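Local coordinates for protein nitroreductase (Bacteroides fragilis NCTC 9343, PDB 3EK3) that binds FMN at the interface of two subunits and probably works as an NAD(P)H-dependent oxidoreductase of the nitroreductase family, at residues 12-17 and 116-121; 36-41 and 49-54; 98-103 and 111-116; 107-112 and 160-165. All coordinates share one frame; numbering follows the deposited sequence.

Interaction 1: 12-17 and 116-121. With FMN (flavin mononucleotide), chain B.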
# COMPACT_ATOMS: atom_id res chain seq x y z
N LYS A 12 11.86 5.24 -7.35
CA LYS A 12 11.67 6.39 -8.24
C LYS A 12 11.37 6.01 -9.68
O LYS A 12 10.68 6.75 -10.37
CB LYS A 12 12.89 7.31 -8.20
CG LYS A 12 13.10 8.03 -6.90
CD LYS A 12 14.51 8.63 -6.93
CE LYS A 12 14.68 9.77 -6.00
NZ LYS A 12 16.02 10.42 -6.20
N ALA A 13 11.87 4.86 -10.14
CA ALA A 13 11.74 4.47 -11.54
C ALA A 13 10.40 3.79 -11.85
O ALA A 13 9.99 3.75 -13.01
CB ALA A 13 12.88 3.56 -11.96
N ARG A 14 9.73 3.27 -10.82
CA ARG A 14 8.43 2.62 -10.99
C ARG A 14 7.41 3.57 -11.59
O ARG A 14 7.14 4.65 -11.04
CB ARG A 14 7.90 2.09 -9.66
CG ARG A 14 6.58 1.33 -9.77
CD ARG A 14 5.62 1.62 -8.63
NE ARG A 14 5.45 3.05 -8.41
CZ ARG A 14 4.69 3.84 -9.16
NH1 ARG A 14 3.98 3.36 -10.16
NH2 ARG A 14 4.66 5.13 -8.90
N ARG A 15 6.80 3.15 -12.70
CA ARG A 15 5.79 3.96 -13.37
C ARG A 15 4.58 3.12 -13.73
O ARG A 15 4.66 1.88 -13.84
CB ARG A 15 6.36 4.63 -14.64
CG ARG A 15 7.51 5.63 -14.41
CD ARG A 15 7.14 6.80 -13.54
NE ARG A 15 6.06 7.60 -14.10
CZ ARG A 15 6.18 8.44 -15.14
NH1 ARG A 15 7.37 8.60 -15.74
NH2 ARG A 15 5.12 9.11 -15.58
N SER A 16 3.46 3.80 -13.93
CA SER A 16 2.27 3.15 -14.44
C SER A 16 2.31 3.10 -15.96
O SER A 16 2.26 4.14 -16.65
CB SER A 16 1.06 3.92 -13.98
OG SER A 16 0.88 3.82 -12.57
N VAL A 17 2.37 1.89 -16.50
CA VAL A 17 2.49 1.67 -17.94
C VAL A 17 1.17 1.14 -18.49
O VAL A 17 0.55 0.26 -17.90
CB VAL A 17 3.63 0.67 -18.24
CG1 VAL A 17 3.60 0.19 -19.72
CG2 VAL A 17 4.99 1.30 -17.92
N ALA A 116 0.82 -5.10 -0.57
CA ALA A 116 1.16 -6.24 -1.42
C ALA A 116 1.38 -5.76 -2.86
O ALA A 116 2.36 -6.11 -3.53
CB ALA A 116 0.02 -7.31 -1.35
N ILE A 117 0.45 -4.93 -3.33
CA ILE A 117 0.47 -4.43 -4.69
C ILE A 117 1.74 -3.61 -4.92
O ILE A 117 2.44 -3.81 -5.92
CB ILE A 117 -0.79 -3.64 -5.02
CG1 ILE A 117 -1.96 -4.61 -5.21
CG2 ILE A 117 -0.58 -2.82 -6.31
CD1 ILE A 117 -3.32 -3.95 -5.22
N GLU A 118 2.06 -2.70 -3.99
CA GLU A 118 3.25 -1.88 -4.13
C GLU A 118 4.51 -2.75 -4.20
O GLU A 118 5.35 -2.49 -5.05
CB GLU A 118 3.33 -0.82 -3.04
CG GLU A 118 4.44 0.23 -3.17
CD GLU A 118 4.37 1.07 -4.44
OE1 GLU A 118 3.34 1.04 -5.09
OE2 GLU A 118 5.36 1.74 -4.84
N ASN A 119 4.61 -3.77 -3.37
CA ASN A 119 5.73 -4.73 -3.49
C ASN A 119 5.85 -5.34 -4.89
O ASN A 119 6.93 -5.47 -5.45
CB ASN A 119 5.60 -5.85 -2.42
CG ASN A 119 6.08 -5.41 -1.07
OD1 ASN A 119 6.47 -4.24 -0.88
ND2 ASN A 119 6.09 -6.35 -0.10
N MSE A 120 4.72 -5.77 -5.43
CA MSE A 120 4.66 -6.39 -6.74
C MSE A 120 5.13 -5.44 -7.84
O MSE A 120 5.94 -5.83 -8.69
CB MSE A 120 3.22 -6.84 -7.02
CG MSE A 120 2.83 -8.04 -6.23
SE MSE A 120 1.15 -8.79 -6.96
CE MSE A 120 0.66 -9.87 -5.42
N PHE A 121 4.68 -4.18 -7.78
CA PHE A 121 5.14 -3.13 -8.73
C PHE A 121 6.65 -3.00 -8.70
O PHE A 121 7.33 -2.95 -9.73
CB PHE A 121 4.58 -1.75 -8.42
CG PHE A 121 3.06 -1.59 -8.62
CD1 PHE A 121 2.32 -2.35 -9.55
CD2 PHE A 121 2.41 -0.59 -7.92
CE1 PHE A 121 0.93 -2.13 -9.71
CE2 PHE A 121 1.03 -0.35 -8.09
CZ PHE A 121 0.30 -1.13 -8.99
N1 FMN B . -4.05 3.64 -13.35
C2 FMN B . -4.88 3.16 -14.34
O2 FMN B . -4.54 3.22 -15.53
N3 FMN B . -6.12 2.64 -14.05
C4 FMN B . -6.55 2.59 -12.77
O4 FMN B . -7.57 1.92 -12.54
C4A FMN B . -5.71 3.07 -11.76
N5 FMN B . -6.11 3.01 -10.45
C5A FMN B . -5.30 3.43 -9.42
C6 FMN B . -5.74 3.32 -8.10
C7 FMN B . -4.92 3.71 -7.04
C7M FMN B . -5.32 3.40 -5.60
C8 FMN B . -3.63 4.17 -7.32
C8M FMN B . -2.59 4.14 -6.22
C9 FMN B . -3.19 4.28 -8.64
C9A FMN B . -4.01 3.91 -9.71
N10 FMN B . -3.60 4.02 -11.05
C10 FMN B . -4.43 3.56 -12.05
C1' FMN B . -2.22 4.51 -11.40
C2' FMN B . -2.13 6.03 -11.18
O2' FMN B . -2.81 6.72 -12.21
C3' FMN B . -0.66 6.40 -11.22
O3' FMN B . -0.04 5.86 -10.07
C4' FMN B . -0.43 7.93 -11.20
O4' FMN B . -0.89 8.51 -12.41
C5' FMN B . 1.04 8.26 -11.01
O5' FMN B . 1.81 7.76 -12.10
P FMN B . 3.05 6.74 -11.89
O1P FMN B . 3.94 7.32 -10.86
O2P FMN B . 3.68 6.48 -13.26
O3P FMN B . 2.52 5.47 -11.28
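In the phosphate-binding corner of the FMN site, Arg14 runs across Phe121 and Glu118 of the long helix 109-126, the central helix of this nitroreductase fold. Arg14 is the first residue past the end of helix 6-13, and its CB points at the opposite helix. With CG anti to the backbone N (chi1 -177°), the aliphatic part of the chain lies against Phe121: Arg14 CD comes to 3.5 Å from Phe121 CB. Bends at chi2 and chi3 then swing the guanidinium off toward the flavin phosphate. On the way it passes the carboxylate of Glu118, with Arg14 NE 3.8 Å from Glu118 OE2. This is a long salt bridge, the two flat groups turned 62° apart, and it probably adds some electrostatic support. The phosphate draws most of the bonds. Arg14 NH1 gives a fairly straight hydrogen bond to O3P of FMN (2.8 Å, 162° at the hydrogen), with that oxygen near the guanidinium plane, and NH2 reaches both O1P and O3P. Lys179 joins Arg14 around the anion, which probably balances their charges, while the backbone O of Tyr39 in the second subunit takes a further N-H from Arg14 NH2. The two following residues bind a different phosphate oxygen, O2P, which accepts Arg15 NE at 2.8 Å and the backbone N of Ser16, also at 2.8 Å. Ser16 OG donates to O3P of FMN at 2.7 Å, so that oxygen is shared with Arg14.

Interaction 2: 36-41 and 49-54. With FMN (flavin mononucleotide), chain C.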
# COMPACT_ATOMS: atom_id res chain seq x y z
N ALA A 36 6.82 -11.43 -3.71
CA ALA A 36 7.09 -10.10 -3.16
C ALA A 36 5.82 -9.54 -2.53
O ALA A 36 5.88 -9.02 -1.42
CB ALA A 36 7.67 -9.15 -4.22
N GLY A 37 4.67 -9.68 -3.22
CA GLY A 37 3.37 -9.33 -2.66
C GLY A 37 3.06 -10.08 -1.36
O GLY A 37 2.58 -9.49 -0.38
N ALA A 38 3.32 -11.40 -1.36
CA ALA A 38 3.12 -12.25 -0.19
C ALA A 38 3.88 -11.83 1.06
O ALA A 38 3.42 -12.07 2.20
CB ALA A 38 3.44 -13.70 -0.52
N TYR A 39 5.05 -11.22 0.85
CA TYR A 39 5.92 -10.70 1.91
C TYR A 39 5.57 -9.30 2.44
O TYR A 39 6.21 -8.80 3.39
CB TYR A 39 7.39 -10.77 1.46
CG TYR A 39 8.05 -12.09 1.77
CD1 TYR A 39 7.88 -13.20 0.94
CD2 TYR A 39 8.82 -12.23 2.90
CE1 TYR A 39 8.47 -14.41 1.25
CE2 TYR A 39 9.41 -13.44 3.23
CZ TYR A 39 9.22 -14.53 2.40
OH TYR A 39 9.82 -15.73 2.69
N ALA A 40 4.54 -8.68 1.86
CA ALA A 40 4.02 -7.41 2.36
C ALA A 40 3.51 -7.53 3.81
O ALA A 40 3.09 -8.60 4.28
CB ALA A 40 2.86 -6.86 1.42
N PRO A 41 3.54 -6.41 4.53
CA PRO A 41 3.01 -6.42 5.86
C PRO A 41 1.49 -6.54 5.74
O PRO A 41 0.93 -6.09 4.73
CB PRO A 41 3.37 -5.03 6.40
CG PRO A 41 3.53 -4.15 5.18
CD PRO A 41 4.08 -5.09 4.12
N TRP A 49 -5.43 -12.10 2.53
CA TRP A 49 -5.46 -11.76 1.11
C TRP A 49 -5.37 -13.00 0.22
O TRP A 49 -4.94 -14.08 0.64
CB TRP A 49 -4.31 -10.80 0.74
CG TRP A 49 -2.94 -11.12 1.35
CD1 TRP A 49 -2.36 -12.35 1.54
CD2 TRP A 49 -2.00 -10.17 1.84
NE1 TRP A 49 -1.15 -12.22 2.12
CE2 TRP A 49 -0.90 -10.89 2.32
CE3 TRP A 49 -1.98 -8.78 1.92
CZ2 TRP A 49 0.19 -10.26 2.89
CZ3 TRP A 49 -0.89 -8.16 2.46
CH2 TRP A 49 0.18 -8.90 2.94
N HIS A 50 -5.77 -12.81 -1.04
CA HIS A 50 -5.51 -13.79 -2.08
C HIS A 50 -5.03 -13.06 -3.32
O HIS A 50 -5.47 -11.95 -3.59
CB HIS A 50 -6.76 -14.59 -2.45
CG HIS A 50 -6.46 -15.93 -3.04
ND1 HIS A 50 -6.16 -17.03 -2.27
CD2 HIS A 50 -6.39 -16.33 -4.33
CE1 HIS A 50 -5.90 -18.06 -3.07
NE2 HIS A 50 -6.03 -17.66 -4.32
N PHE A 51 -4.13 -13.71 -4.04
CA PHE A 51 -3.52 -13.19 -5.24
C PHE A 51 -3.84 -14.17 -6.37
O PHE A 51 -3.31 -15.27 -6.39
CB PHE A 51 -2.01 -13.10 -5.07
CG PHE A 51 -1.56 -12.44 -3.77
CD1 PHE A 51 -1.88 -11.14 -3.49
CD2 PHE A 51 -0.84 -13.15 -2.80
CE1 PHE A 51 -1.45 -10.53 -2.32
CE2 PHE A 51 -0.41 -12.54 -1.61
CZ PHE A 51 -0.75 -11.22 -1.37
N THR A 52 -4.71 -13.76 -7.29
CA THR A 52 -5.15 -14.61 -8.40
C THR A 52 -4.52 -14.07 -9.67
O THR A 52 -4.95 -13.05 -10.22
CB THR A 52 -6.70 -14.66 -8.51
OG1 THR A 52 -7.24 -15.04 -7.24
CG2 THR A 52 -7.13 -15.71 -9.54
N ALA A 53 -3.44 -14.72 -10.11
CA ALA A 53 -2.70 -14.29 -11.28
C ALA A 53 -3.33 -14.91 -12.52
O ALA A 53 -3.26 -16.12 -12.72
CB ALA A 53 -1.21 -14.66 -11.17
N VAL A 54 -3.95 -14.08 -13.35
CA VAL A 54 -4.59 -14.56 -14.56
C VAL A 54 -3.70 -14.25 -15.75
O VAL A 54 -3.47 -13.09 -16.07
CB VAL A 54 -5.97 -13.91 -14.77
CG1 VAL A 54 -6.68 -14.49 -16.02
CG2 VAL A 54 -6.83 -14.11 -13.52
N1 FMN C . 2.18 -3.33 13.86
C2 FMN C . 2.13 -2.71 15.09
O2 FMN C . 2.98 -2.96 15.95
N3 FMN C . 1.12 -1.83 15.41
C4 FMN C . 0.16 -1.56 14.50
O4 FMN C . -0.59 -0.60 14.75
C4A FMN C . 0.21 -2.17 13.25
N5 FMN C . -0.75 -1.90 12.31
C5A FMN C . -0.71 -2.46 11.05
C6 FMN C . -1.69 -2.12 10.11
C7 FMN C . -1.66 -2.64 8.82
C7M FMN C . -2.60 -2.11 7.74
C8 FMN C . -0.60 -3.49 8.47
C8M FMN C . -0.28 -3.68 7.00
C9 FMN C . 0.38 -3.82 9.41
C9A FMN C . 0.34 -3.31 10.70
N10 FMN C . 1.30 -3.64 11.67
C10 FMN C . 1.26 -3.04 12.91
C1' FMN C . 2.46 -4.55 11.34
C2' FMN C . 1.98 -6.00 11.22
O2' FMN C . 1.73 -6.54 12.51
C3' FMN C . 3.09 -6.80 10.56
O3' FMN C . 3.19 -6.37 9.22
C4' FMN C . 2.82 -8.32 10.55
O4' FMN C . 2.87 -8.83 11.88
C5' FMN C . 3.83 -9.05 9.69
O5' FMN C . 5.14 -8.89 10.22
P FMN C . 6.36 -8.27 9.34
O1P FMN C . 6.41 -9.00 8.06
O2P FMN C . 7.64 -8.31 10.20
O3P FMN C . 6.00 -6.85 8.98
O HOH W 1 1.26 -13.71 2.76
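Trp49, just before strand 50-54, and Phe51 within it both aim their side chains at the C-terminal end of helix 27-38 and the turn that follows it, and they meet it in different ways. The indole of Trp49 goes in edge first. Its CG sits between the backbone N and the carbonyl carbon (chi1 43°), a setting that sends the six-membered ring toward Ala40 and Pro41. Trp49 CH2 comes to 3.2 Å from Ala40 O, which lies in the ring plane, and to 3.4 Å from Pro41 O, also near that plane. Pro41 O is buried by this contact and has no hydrogen-bond partner in the model; across the contact it meets the C-H edge of the indole. Ala40 CB adds an apolar contact, 3.7 Å from Trp49 CH2. At the pyrrole end, a water accepts from Trp49 NE1 and donates to Ala38 O (2.8 Å), bridging the residue before the strand to the end of helix 27-38. Phe51 CZ stands 3.4 Å above one face of the indole, toward its rim, and Gly37 O also stands over that face. Phe51 CE2 meets the helix backbone at Ala38 CA, 3.8 Å away. Pro41 CB also touches the ribityl O3' of the FMN whose phosphate is bound by the second subunit. Phe51 is backed by Ala116 and Met120 of helix 109-126; strand 50-54 pairs antiparallel with 96-102 and in a parallel ladder with a strand of the second subunit.

Interaction 3: 98-103 and 111-116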
# COMPACT_ATOMS: atom_id res chain seq x y z
N VAL A 98 -2.95 -9.62 -12.10
CA VAL A 98 -3.05 -10.21 -10.77
C VAL A 98 -4.17 -9.53 -10.00
O VAL A 98 -4.15 -8.30 -9.74
CB VAL A 98 -1.79 -10.09 -9.96
CG1 VAL A 98 -1.87 -10.91 -8.66
CG2 VAL A 98 -0.62 -10.56 -10.76
N ILE A 99 -5.18 -10.31 -9.68
CA ILE A 99 -6.32 -9.81 -8.92
C ILE A 99 -6.01 -9.96 -7.43
O ILE A 99 -5.81 -11.06 -6.96
CB ILE A 99 -7.60 -10.62 -9.25
CG1 ILE A 99 -7.90 -10.53 -10.76
CG2 ILE A 99 -8.80 -10.12 -8.43
CD1 ILE A 99 -8.96 -11.49 -11.27
N VAL A 100 -6.01 -8.84 -6.70
CA VAL A 100 -5.59 -8.86 -5.29
C VAL A 100 -6.86 -8.62 -4.47
O VAL A 100 -7.49 -7.57 -4.56
CB VAL A 100 -4.45 -7.85 -4.98
CG1 VAL A 100 -4.03 -7.95 -3.48
CG2 VAL A 100 -3.18 -8.12 -5.87
N SER A 101 -7.24 -9.63 -3.68
CA SER A 101 -8.53 -9.61 -2.97
C SER A 101 -8.30 -9.81 -1.48
O SER A 101 -7.26 -10.26 -1.09
CB SER A 101 -9.47 -10.69 -3.50
OG SER A 101 -8.99 -12.01 -3.29
N ASN A 102 -9.29 -9.49 -0.66
CA ASN A 102 -9.18 -9.70 0.78
C ASN A 102 -10.57 -9.80 1.31
O ASN A 102 -11.50 -9.31 0.69
CB ASN A 102 -8.41 -8.53 1.42
CG ASN A 102 -7.74 -8.90 2.77
OD1 ASN A 102 -7.86 -10.01 3.28
ND2 ASN A 102 -7.05 -7.92 3.36
N GLU A 103 -10.71 -10.42 2.48
CA GLU A 103 -11.96 -10.35 3.20
C GLU A 103 -12.11 -8.94 3.75
O GLU A 103 -11.15 -8.29 4.15
CB GLU A 103 -12.02 -11.42 4.29
CG GLU A 103 -11.02 -11.28 5.38
CD GLU A 103 -11.12 -12.41 6.44
OE1 GLU A 103 -11.24 -13.61 6.05
OE2 GLU A 103 -11.07 -12.06 7.64
N MSE A 111 -5.77 -1.63 2.69
CA MSE A 111 -4.39 -1.23 2.87
C MSE A 111 -3.46 -2.43 2.88
O MSE A 111 -2.34 -2.36 2.31
CB MSE A 111 -4.24 -0.33 4.11
CG MSE A 111 -5.04 0.96 4.00
SE MSE A 111 -4.57 2.32 5.27
CE MSE A 111 -4.84 1.22 6.82
N ASP A 112 -3.86 -3.56 3.47
CA ASP A 112 -3.06 -4.78 3.28
C ASP A 112 -2.77 -4.98 1.79
O ASP A 112 -1.65 -5.21 1.38
CB ASP A 112 -3.82 -6.04 3.73
CG ASP A 112 -3.91 -6.22 5.24
OD1 ASP A 112 -3.41 -5.40 6.03
OD2 ASP A 112 -4.52 -7.25 5.62
N CYS A 113 -3.83 -4.97 0.99
CA CYS A 113 -3.73 -5.24 -0.44
C CYS A 113 -2.83 -4.26 -1.14
O CYS A 113 -2.05 -4.66 -1.99
CB CYS A 113 -5.10 -5.22 -1.11
SG CYS A 113 -6.14 -6.59 -0.55
N ALA A 114 -2.93 -2.98 -0.77
CA ALA A 114 -2.10 -1.94 -1.40
C ALA A 114 -0.64 -2.17 -1.10
O ALA A 114 0.27 -1.96 -1.97
CB ALA A 114 -2.56 -0.53 -0.93
N CYS A 115 -0.35 -2.61 0.13
CA CYS A 115 1.06 -2.93 0.46
C CYS A 115 1.61 -4.05 -0.42
O CYS A 115 2.73 -3.97 -0.91
CB CYS A 115 1.22 -3.29 1.93
SG CYS A 115 1.02 -1.91 3.08
N ALA A 116 0.82 -5.10 -0.57
CA ALA A 116 1.16 -6.24 -1.42
C ALA A 116 1.38 -5.76 -2.86
O ALA A 116 2.36 -6.11 -3.53
CB ALA A 116 0.02 -7.31 -1.35
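Cys113, Val100 and Asn102 bury the most surface here, with the cysteine wedged between the other two. Val100 and Asn102 point from the same side of strand 96-102 toward helix 109-126. Cys113 has SG anti to its carbonyl carbon (chi1 -67°), which brings the sulfur against Asn102: SG is 3.6 Å from Asn102 CB, while Cys113 CB rests 3.8 Å from Val100 CG1. Strand and helix follow each other in the chain through a short connection, a beta-alpha unit in which the helix folds back over the sheet, the segments running nearly antiparallel (150°) with axes 8.4 Å apart. Asn102, at the strand end, spans the join. Its ND2 makes a weak hydrogen bond to Asp112 OD2 (3.5 Å), the amide and carboxylate planes 30° apart, and also reaches Ala109 O in the first turn of the helix. Its OD1 is taken by Thr48 OG1, so the amide is held at both ends. Asp112, for its part, accepts the backbone N of Gly43 at OD1. Farther along, Val100 also packs on Phe51 of the neighbouring strand and on Ile117, one helical turn beyond Cys113.

Interaction 4: 107-112 and 160-165. With FMN (flavin mononucleotide), chain C.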
# COMPACT_ATOMS: atom_id res chain seq x y z
N TRP A 107 -11.05 -2.94 8.86
CA TRP A 107 -11.23 -1.68 8.12
C TRP A 107 -10.04 -1.39 7.23
O TRP A 107 -10.16 -0.68 6.23
CB TRP A 107 -11.54 -0.50 9.04
CG TRP A 107 -10.44 -0.04 9.96
CD1 TRP A 107 -10.33 -0.32 11.28
CD2 TRP A 107 -9.36 0.86 9.64
NE1 TRP A 107 -9.25 0.34 11.81
CE2 TRP A 107 -8.63 1.06 10.83
CE3 TRP A 107 -8.96 1.53 8.48
CZ2 TRP A 107 -7.52 1.89 10.89
CZ3 TRP A 107 -7.80 2.34 8.52
CH2 TRP A 107 -7.10 2.51 9.72
N TRP A 108 -8.90 -1.96 7.59
CA TRP A 108 -7.67 -1.79 6.84
C TRP A 108 -7.46 -2.83 5.74
O TRP A 108 -6.34 -2.94 5.17
CB TRP A 108 -6.49 -1.83 7.81
CG TRP A 108 -6.37 -3.12 8.55
CD1 TRP A 108 -5.82 -4.29 8.09
CD2 TRP A 108 -6.80 -3.38 9.89
NE1 TRP A 108 -5.91 -5.26 9.07
CE2 TRP A 108 -6.49 -4.72 10.17
CE3 TRP A 108 -7.39 -2.59 10.88
CZ2 TRP A 108 -6.76 -5.31 11.42
CZ3 TRP A 108 -7.66 -3.16 12.11
CH2 TRP A 108 -7.35 -4.51 12.37
N ALA A 109 -8.49 -3.62 5.44
CA ALA A 109 -8.38 -4.69 4.41
C ALA A 109 -7.74 -4.23 3.09
O ALA A 109 -6.87 -4.93 2.54
CB ALA A 109 -9.74 -5.29 4.12
N GLY A 110 -8.12 -3.06 2.61
CA GLY A 110 -7.58 -2.57 1.37
C GLY A 110 -6.15 -2.10 1.50
O GLY A 110 -5.40 -2.12 0.52
N MSE A 111 -5.77 -1.63 2.69
CA MSE A 111 -4.39 -1.23 2.87
C MSE A 111 -3.46 -2.43 2.88
O MSE A 111 -2.34 -2.36 2.31
CB MSE A 111 -4.24 -0.33 4.11
CG MSE A 111 -5.04 0.96 4.00
SE MSE A 111 -4.57 2.32 5.27
CE MSE A 111 -4.84 1.22 6.82
N ASP A 112 -3.86 -3.56 3.47
CA ASP A 112 -3.06 -4.78 3.28
C ASP A 112 -2.77 -4.98 1.79
O ASP A 112 -1.65 -5.21 1.38
CB ASP A 112 -3.82 -6.04 3.73
CG ASP A 112 -3.91 -6.22 5.24
OD1 ASP A 112 -3.41 -5.40 6.03
OD2 ASP A 112 -4.52 -7.25 5.62
N LYS A 160 -13.53 -9.15 -1.31
CA LYS A 160 -13.72 -8.07 -2.27
C LYS A 160 -12.40 -7.85 -2.97
O LYS A 160 -11.35 -8.24 -2.46
CB LYS A 160 -14.12 -6.79 -1.56
CG LYS A 160 -15.36 -6.90 -0.70
CD LYS A 160 -16.52 -7.57 -1.41
CE LYS A 160 -17.78 -7.52 -0.55
NZ LYS A 160 -18.80 -8.43 -1.10
N VAL A 161 -12.45 -7.24 -4.15
CA VAL A 161 -11.22 -7.02 -4.92
C VAL A 161 -10.80 -5.58 -4.62
O VAL A 161 -11.53 -4.65 -4.95
CB VAL A 161 -11.45 -7.21 -6.44
CG1 VAL A 161 -10.18 -6.85 -7.21
CG2 VAL A 161 -11.83 -8.68 -6.74
N TYR A 162 -9.65 -5.40 -3.96
CA TYR A 162 -9.16 -4.06 -3.61
C TYR A 162 -8.24 -3.42 -4.68
O TYR A 162 -8.16 -2.17 -4.76
CB TYR A 162 -8.49 -4.14 -2.24
CG TYR A 162 -9.55 -4.37 -1.16
CD1 TYR A 162 -10.26 -3.30 -0.64
CD2 TYR A 162 -9.86 -5.65 -0.70
CE1 TYR A 162 -11.28 -3.51 0.32
CE2 TYR A 162 -10.87 -5.86 0.23
CZ TYR A 162 -11.57 -4.80 0.75
OH TYR A 162 -12.56 -5.00 1.70
N GLY A 163 -7.52 -4.22 -5.44
CA GLY A 163 -6.81 -3.71 -6.60
C GLY A 163 -6.27 -4.82 -7.47
O GLY A 163 -6.23 -5.98 -7.04
N CYS A 164 -5.92 -4.48 -8.71
CA CYS A 164 -5.29 -5.46 -9.59
C CYS A 164 -3.97 -4.89 -10.14
O CYS A 164 -3.77 -3.67 -10.24
CB CYS A 164 -6.22 -5.89 -10.73
SG CYS A 164 -7.78 -6.59 -10.23
N VAL A 165 -3.08 -5.80 -10.50
CA VAL A 165 -1.80 -5.48 -11.08
C VAL A 165 -1.68 -6.03 -12.49
O VAL A 165 -1.59 -7.24 -12.66
CB VAL A 165 -0.71 -6.11 -10.21
CG1 VAL A 165 0.73 -5.85 -10.74
CG2 VAL A 165 -0.84 -5.64 -8.72
N1 FMN C . 2.18 -3.33 13.86
C2 FMN C . 2.13 -2.71 15.09
O2 FMN C . 2.98 -2.96 15.95
N3 FMN C . 1.12 -1.83 15.41
C4 FMN C . 0.16 -1.56 14.50
O4 FMN C . -0.59 -0.60 14.75
C4A FMN C . 0.21 -2.17 13.25
N5 FMN C . -0.75 -1.90 12.31
C5A FMN C . -0.71 -2.46 11.05
C6 FMN C . -1.69 -2.12 10.11
C7 FMN C . -1.66 -2.64 8.82
C7M FMN C . -2.60 -2.11 7.74
C8 FMN C . -0.60 -3.49 8.47
C8M FMN C . -0.28 -3.68 7.00
C9 FMN C . 0.38 -3.82 9.41
C9A FMN C . 0.34 -3.31 10.70
N10 FMN C . 1.30 -3.64 11.67
C10 FMN C . 1.26 -3.04 12.91
C1' FMN C . 2.46 -4.55 11.34
C2' FMN C . 1.98 -6.00 11.22
O2' FMN C . 1.73 -6.54 12.51
C3' FMN C . 3.09 -6.80 10.56
O3' FMN C . 3.19 -6.37 9.22
C4' FMN C . 2.82 -8.32 10.55
O4' FMN C . 2.87 -8.83 11.88
C5' FMN C . 3.83 -9.05 9.69
O5' FMN C . 5.14 -8.89 10.22
P FMN C . 6.36 -8.27 9.34
O1P FMN C . 6.41 -9.00 8.06
O2P FMN C . 7.64 -8.31 10.20
O3P FMN C . 6.00 -6.85 8.98
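With CG anti to the carbonyl carbon and beside the backbone N (chi1 -70°), Tyr162 turns one face of its ring to the first turn of helix 109-126, where it covers Ala109 and Gly110. Gly110 has no side chain, and the CD1 side of the ring lies against its backbone: Gly110 CA is 3.4 Å from Tyr162 CD1, and Gly110 N stands 3.8 Å above the ring plane, offset toward the rim. Ala109 O lies over a ring face as well. Ala109 CB touches the other end of the ring, 3.7 Å from Tyr162 OH and 3.9 Å from CZ. Tyr162 sits in a classic beta bulge: it and Gly163 both face Val100 of the neighbouring strand 96-102. Just ahead of the helix, Trp108 takes the N-cap position and its backbone O accepts the N-H of Asp112, starting the helical bonding. The same stretch of chain reaches the dimethylbenzene end of the FMN whose phosphate is bound by the second subunit. Trp108 CB is 3.9 Å from the flavin C7M, and Asp112 OD1 is 3.7 Å from C8M. Met111 of the second subunit packs on Tyr162, so the ring also meets the dimer interface. Across the two segments the chemistry is van der Waals contact of an aromatic face and its hydroxyl with a methyl group and bare backbone, consistent with shape rather than a directed polar bond governing how closely the helix start approaches the bulged strand.

In the fold
All four contacts are largely buried, and interactions 1, 3 and 4 share helix 109-126, meeting it at successive levels. Interactions 3 and 4 overlap at Met111 and Asp112 and lay neighbouring strands 96-102 and 160-168 against the helix start; interaction 2 adds strand 50-54, beside 96-102 in the same sheet, and helix 27-38. Their chemistry follows their place. Interaction 1, at a phosphate, is charged; interaction 2 mixes aromatic edges with a bridging water; interaction 3 is apolar with one weak amide bond; interaction 4 packs a tyrosine ring on a methyl and on backbone. Interaction 1 holds the phosphate of one FMN, while interactions 2 and 4 touch the other.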